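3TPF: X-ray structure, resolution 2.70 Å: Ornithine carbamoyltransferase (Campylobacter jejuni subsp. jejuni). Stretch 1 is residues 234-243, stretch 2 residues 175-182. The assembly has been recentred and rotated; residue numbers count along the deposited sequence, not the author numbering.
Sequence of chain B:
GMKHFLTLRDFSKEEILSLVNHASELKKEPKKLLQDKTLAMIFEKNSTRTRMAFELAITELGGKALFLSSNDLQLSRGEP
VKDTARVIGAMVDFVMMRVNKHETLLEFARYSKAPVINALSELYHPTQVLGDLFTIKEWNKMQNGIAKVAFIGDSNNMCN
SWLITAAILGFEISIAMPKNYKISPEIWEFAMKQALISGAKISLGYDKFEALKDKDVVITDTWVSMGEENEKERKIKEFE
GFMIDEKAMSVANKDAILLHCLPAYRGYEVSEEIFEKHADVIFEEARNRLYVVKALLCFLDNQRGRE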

ATOM      1  N   ARG B 234     -31.916 -12.615 -10.444  1.00 99.65           N
ATOM      2  CA  ARG B 234     -33.081 -13.227  -9.772  1.00100.60           C
ATOM      3  C   ARG B 234     -33.523 -12.374  -8.596  1.00 95.45           C
ATOM      4  O   ARG B 234     -34.706 -12.137  -8.406  1.00 94.98           O
ATOM      5  CB  ARG B 234     -32.719 -14.641  -9.258  1.00101.78           C
ATOM      6  CG  ARG B 234     -33.689 -15.728  -9.678  1.00107.73           C
ATOM      7  CD  ARG B 234     -33.629 -15.849 -11.187  1.00112.22           C
ATOM      8  N   LYS B 235     -32.524 -11.950  -7.809  1.00 91.43           N
ATOM      9  CA  LYS B 235     -32.736 -11.189  -6.555  1.00 86.74           C
ATOM     10  C   LYS B 235     -33.476  -9.883  -6.856  1.00 86.14           C
ATOM     11  O   LYS B 235     -34.533  -9.617  -6.300  1.00 86.77           O
ATOM     12  CB  LYS B 235     -31.421 -10.932  -5.825  1.00 82.36           C
ATOM     13  N   ILE B 236     -32.974  -9.141  -7.825  1.00 85.46           N
ATOM     14  CA  ILE B 236     -33.669  -7.977  -8.343  1.00 85.91           C
ATOM     15  C   ILE B 236     -35.187  -8.144  -8.528  1.00 89.87           C
ATOM     16  O   ILE B 236     -35.963  -7.323  -8.038  1.00 88.97           O
ATOM     17  CB  ILE B 236     -33.029  -7.505  -9.666  1.00 87.13           C
ATOM     18  CG1 ILE B 236     -31.820  -6.579  -9.386  1.00 82.06           C
ATOM     19  CG2 ILE B 236     -34.068  -6.797 -10.548  1.00 90.49           C
ATOM     20  CD1 ILE B 236     -30.623  -7.288  -8.827  1.00 79.64           C
ATOM     21  N   LYS B 237     -35.603  -9.154  -9.279  1.00 95.18           N
ATOM     22  CA  LYS B 237     -37.049  -9.359  -9.525  1.00100.89           C
ATOM     23  C   LYS B 237     -37.807  -9.533  -8.195  1.00100.26           C
ATOM     24  O   LYS B 237     -38.993  -9.178  -8.095  1.00102.91           O
ATOM     25  CB  LYS B 237     -37.377 -10.538 -10.516  1.00106.78           C
ATOM     26  N   GLU B 238     -37.129 -10.136  -7.220  1.00 98.60           N
ATOM     27  CA  GLU B 238     -37.747 -10.486  -5.923  1.00 98.97           C
ATOM     28  C   GLU B 238     -37.994  -9.232  -5.095  1.00 96.42           C
ATOM     29  O   GLU B 238     -38.976  -9.158  -4.345  1.00 98.52           O
ATOM     30  CB  GLU B 238     -36.881 -11.478  -5.112  1.00 97.46           C
ATOM     31  CG  GLU B 238     -36.797 -12.903  -5.683  1.00101.98           C
ATOM     32  CD  GLU B 238     -36.308 -13.961  -4.682  1.00100.89           C
ATOM     33  OE1 GLU B 238     -35.074 -14.116  -4.505  1.00 96.89           O
ATOM     34  OE2 GLU B 238     -37.168 -14.677  -4.107  1.00103.44           O
ATOM     35  N   PHE B 239     -37.132  -8.241  -5.301  1.00 92.62           N
ATOM     36  CA  PHE B 239     -37.208  -6.939  -4.626  1.00 89.60           C
ATOM     37  C   PHE B 239     -38.044  -5.870  -5.363  1.00 92.51           C
ATOM     38  O   PHE B 239     -37.737  -4.673  -5.278  1.00 90.35           O
ATOM     39  CB  PHE B 239     -35.785  -6.398  -4.389  1.00 85.45           C
ATOM     40  CG  PHE B 239     -35.036  -7.117  -3.298  1.00 83.05           C
ATOM     41  CD1 PHE B 239     -35.157  -6.719  -1.982  1.00 80.42           C
ATOM     42  CD2 PHE B 239     -34.250  -8.210  -3.575  1.00 83.87           C
ATOM     43  CE1 PHE B 239     -34.499  -7.392  -0.981  1.00 78.46           C
ATOM     44  CE2 PHE B 239     -33.606  -8.910  -2.568  1.00 81.67           C
ATOM     45  CZ  PHE B 239     -33.738  -8.504  -1.275  1.00 79.32           C
ATOM     46  N   GLU B 240     -39.087  -6.295  -6.079  1.00 99.44           N
ATOM     47  CA  GLU B 240     -39.861  -5.372  -6.939  1.00103.41           C
ATOM     48  C   GLU B 240     -40.326  -4.116  -6.183  1.00101.51           C
ATOM     49  O   GLU B 240     -39.899  -2.982  -6.504  1.00101.84           O
ATOM     50  CB  GLU B 240     -41.066  -6.068  -7.608  1.00110.65           C
ATOM     51  CG  GLU B 240     -42.364  -6.297  -6.785  1.00114.23           C
ATOM     52  CD  GLU B 240     -43.613  -5.497  -7.284  1.00117.84           C
ATOM     53  OE1 GLU B 240     -44.709  -5.554  -6.651  1.00118.54           O
ATOM     54  OE2 GLU B 240     -43.537  -4.806  -8.326  1.00119.40           O
ATOM     55  N   GLY B 241     -41.179  -4.322  -5.179  1.00 98.68           N
ATOM     56  CA  GLY B 241     -41.810  -3.201  -4.459  1.00 94.45           C
ATOM     57  C   GLY B 241     -40.898  -2.420  -3.528  1.00 87.04           C
ATOM     58  O   GLY B 241     -41.308  -1.443  -2.909  1.00 84.80           O
ATOM     59  N   PHE B 242     -39.644  -2.820  -3.462  1.00 82.61           N
ATOM     60  CA  PHE B 242     -38.810  -2.444  -2.309  1.00 77.79           C
ATOM     61  C   PHE B 242     -37.941  -1.198  -2.438  1.00 74.62           C
ATOM     62  O   PHE B 242     -37.286  -0.789  -1.496  1.00 72.27           O
ATOM     63  CB  PHE B 242     -37.991  -3.639  -1.846  1.00 75.41           C
ATOM     64  CG  PHE B 242     -38.803  -4.624  -1.071  1.00 77.00           C
ATOM     65  CD1 PHE B 242     -38.754  -4.643   0.301  1.00 74.55           C
ATOM     66  CD2 PHE B 242     -39.674  -5.485  -1.715  1.00 80.83           C
ATOM     67  CE1 PHE B 242     -39.514  -5.544   1.018  1.00 76.78           C
ATOM     68  CE2 PHE B 242     -40.433  -6.389  -1.004  1.00 83.08           C
ATOM     69  CZ  PHE B 242     -40.357  -6.421   0.369  1.00 80.82           C
HETATM   70  N   MSE B 243     -37.943  -0.576  -3.582  1.00 76.41           N
HETATM   71  CA  MSE B 243     -37.100   0.605  -3.722  1.00 75.09           C
HETATM   72  C   MSE B 243     -37.558   1.667  -2.779  1.00 71.52           C
HETATM   73  O   MSE B 243     -38.744   1.791  -2.550  1.00 73.05           O
HETATM   74  CB  MSE B 243     -37.223   1.130  -5.145  1.00 81.94           C
HETATM   75  CG  MSE B 243     -36.712   2.552  -5.266  1.00 82.46           C
HETATM   76 SE   MSE B 243     -36.543   2.981  -7.180  1.00 97.39          SE
HETATM   77  CE  MSE B 243     -38.276   2.388  -7.976  1.00 95.90           C
TER
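Stretch 2 175-182: IAMPKNYK

Just past a helix end, successive side chains can frame a hollow that a compact residue from elsewhere in the chain fills. The packing of residues 175-182 on residues 234-243 of this ornithine carbamoyltransferase is a worked example. Stretch 1 is helical through Glu-238; Phe-239 is the first residue to leave helical phi/psi, and the chain then turns, with Phe-242 N hydrogen-bonded to Phe-239 O at 3.2 Å. This bend brings two aromatic side chains, both with chi1 in the m well, to the same neighbour.

That neighbour is Pro-178. Stretch 2 arrives as the last residues of a strand, Ile-175 and Ala-176, runs extended through Met-177, and enters a type I beta turn from Pro-178 to Tyr-181, closed by Tyr-181 N to Pro-178 O at 3.2 Å. With no crossing angle to quote, the contact is best described by its register: the CA atoms of Phe-239 and Pro-178 lie 6.4 Å apart, and those of Phe-242 and Met-177 7.7 Å. As stretch 2 advances from Ala-176 to Tyr-181, its contacts move back from Phe-242 toward the helix, so the two segments meet in opposite order.

The proline ring is the central bump, and the cleft between the rings of Phe-239 and Phe-242 is its hollow. Its CG lies over one face of Phe-239, 3.9 Å from the ring centroid and 18° off the normal, a CH-pi contact, while Pro-178 CD comes within 3.6 Å of Phe-239 CE1. The same CG also lies over a face of Phe-242, 4.2 Å from Phe-242 CE2, so one small, rigid ring serves two aromatic surfaces. Phe-242 in turn reaches the backbone leading into the turn: its CZ is 3.4 Å from Met-177 C and 3.5 Å from Pro-178 N, and Ala-176 C lies at its ring edge, 3.8 Å from Phe-242 CE1. The selenomethionine side chain of Met-177 starts away from this surface, leaving its main chain to make the contact.

At the far end of the turn, Tyr-181 is the second bump. Phe-239 directs an edge toward its face, with centroids 5.2 Å apart and planes at 66°, and Phe-239 CE2 approaches Tyr-181 CZ to 3.9 Å. The phenol oxygen reaches the last helical turn: Tyr-181 OH lies 4.2 Å from Lys-235 CA and donates a hydrogen bond of 2.6 Å to Glu-238 OE1. Thus a single hydrogen bond at the helix end borders the apolar packing, and the beta turn presents proline and tyrosine to the same phenylalanine.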

ATOM      1  N   ILE B 175     -38.458  -4.071  10.199  1.00 65.62           N
ATOM      2  CA  ILE B 175     -37.694  -4.618   9.098  1.00 64.52           C
ATOM      3  C   ILE B 175     -38.619  -5.102   8.029  1.00 67.83           C
ATOM      4  O   ILE B 175     -39.594  -5.807   8.310  1.00 70.74           O
ATOM      5  CB  ILE B 175     -36.802  -5.792   9.520  1.00 63.83           C
ATOM      6  CG1 ILE B 175     -35.756  -5.305  10.517  1.00 61.18           C
ATOM      7  CG2 ILE B 175     -36.136  -6.431   8.303  1.00 63.81           C
ATOM      8  CD1 ILE B 175     -34.867  -6.409  11.021  1.00 60.95           C
ATOM      9  N   ALA B 176     -38.276  -4.753   6.797  1.00 67.33           N
ATOM     10  CA  ALA B 176     -39.050  -5.191   5.628  1.00 70.79           C
ATOM     11  C   ALA B 176     -38.154  -5.810   4.557  1.00 70.90           C
ATOM     12  O   ALA B 176     -37.161  -5.239   4.169  1.00 68.70           O
ATOM     13  CB  ALA B 176     -39.905  -4.061   5.060  1.00 71.42           C
HETATM   14  N   MSE B 177     -38.483  -7.034   4.183  1.00 75.22           N
HETATM   15  CA  MSE B 177     -37.787  -7.796   3.150  1.00 76.61           C
HETATM   16  C   MSE B 177     -38.803  -8.665   2.438  1.00 80.75           C
HETATM   17  O   MSE B 177     -39.886  -8.853   2.944  1.00 82.78           O
HETATM   18  CB  MSE B 177     -36.747  -8.670   3.809  1.00 78.43           C
HETATM   19  CG  MSE B 177     -37.323  -9.590   4.897  1.00 84.52           C
HETATM   20 SE   MSE B 177     -35.910 -10.647   5.835  1.00 99.30          SE
HETATM   21  CE  MSE B 177     -34.386  -9.401   6.202  1.00 77.45           C
ATOM     22  N   PRO B 178     -38.461  -9.232   1.285  1.00 81.17           N
ATOM     23  CA  PRO B 178     -39.443  -9.988   0.558  1.00 86.84           C
ATOM     24  C   PRO B 178     -39.972 -11.239   1.285  1.00 90.37           C
ATOM     25  O   PRO B 178     -39.409 -11.650   2.303  1.00 88.53           O
ATOM     26  CB  PRO B 178     -38.708 -10.367  -0.729  1.00 87.60           C
ATOM     27  CG  PRO B 178     -37.540  -9.448  -0.807  1.00 82.66           C
ATOM     28  CD  PRO B 178     -37.167  -9.188   0.591  1.00 79.25           C
ATOM     29  N   LYS B 179     -41.056 -11.809   0.758  1.00 95.53           N
ATOM     30  CA  LYS B 179     -41.782 -12.871   1.476  1.00100.39           C
ATOM     31  C   LYS B 179     -40.879 -14.091   1.669  1.00102.05           C
ATOM     32  O   LYS B 179     -40.783 -14.620   2.773  1.00102.23           O
ATOM     33  CB  LYS B 179     -43.163 -13.243   0.879  1.00105.66           C
ATOM     34  CG  LYS B 179     -43.199 -14.011  -0.446  1.00110.25           C
ATOM     35  CD  LYS B 179     -44.560 -14.695  -0.704  1.00115.40           C
ATOM     36  N   ASN B 180     -40.187 -14.510   0.613  1.00103.69           N
ATOM     37  CA  ASN B 180     -39.391 -15.756   0.670  1.00104.91           C
ATOM     38  C   ASN B 180     -38.180 -15.660   1.630  1.00 99.13           C
ATOM     39  O   ASN B 180     -37.574 -16.654   2.022  1.00 99.84           O
ATOM     40  CB  ASN B 180     -38.983 -16.185  -0.752  1.00107.61           C
ATOM     41  N   TYR B 181     -37.841 -14.439   2.004  1.00 95.02           N
ATOM     42  CA  TYR B 181     -36.615 -14.138   2.769  1.00 89.54           C
ATOM     43  C   TYR B 181     -36.837 -14.299   4.263  1.00 88.44           C
ATOM     44  O   TYR B 181     -37.899 -13.990   4.796  1.00 89.58           O
ATOM     45  CB  TYR B 181     -36.079 -12.726   2.451  1.00 84.97           C
ATOM     46  CG  TYR B 181     -35.461 -12.636   1.067  1.00 85.01           C
ATOM     47  CD1 TYR B 181     -36.240 -12.878  -0.042  1.00 89.79           C
ATOM     48  CD2 TYR B 181     -34.111 -12.351   0.866  1.00 81.32           C
ATOM     49  CE1 TYR B 181     -35.715 -12.829  -1.315  1.00 90.63           C
ATOM     50  CE2 TYR B 181     -33.577 -12.281  -0.407  1.00 82.52           C
ATOM     51  CZ  TYR B 181     -34.401 -12.542  -1.495  1.00 87.44           C
ATOM     52  OH  TYR B 181     -33.963 -12.508  -2.799  1.00 89.55           O
ATOM     53  N   LYS B 182     -35.806 -14.804   4.924  1.00 86.65           N
ATOM     54  CA  LYS B 182     -35.847 -15.081   6.352  1.00 84.84           C
ATOM     55  C   LYS B 182     -34.622 -14.531   6.986  1.00 78.47           C
ATOM     56  O   LYS B 182     -33.583 -14.423   6.341  1.00 75.40           O
ATOM     57  CB  LYS B 182     -35.860 -16.586   6.571  1.00 88.98           C
ATOM     58  CG  LYS B 182     -36.450 -17.049   7.894  1.00 91.22           C
TER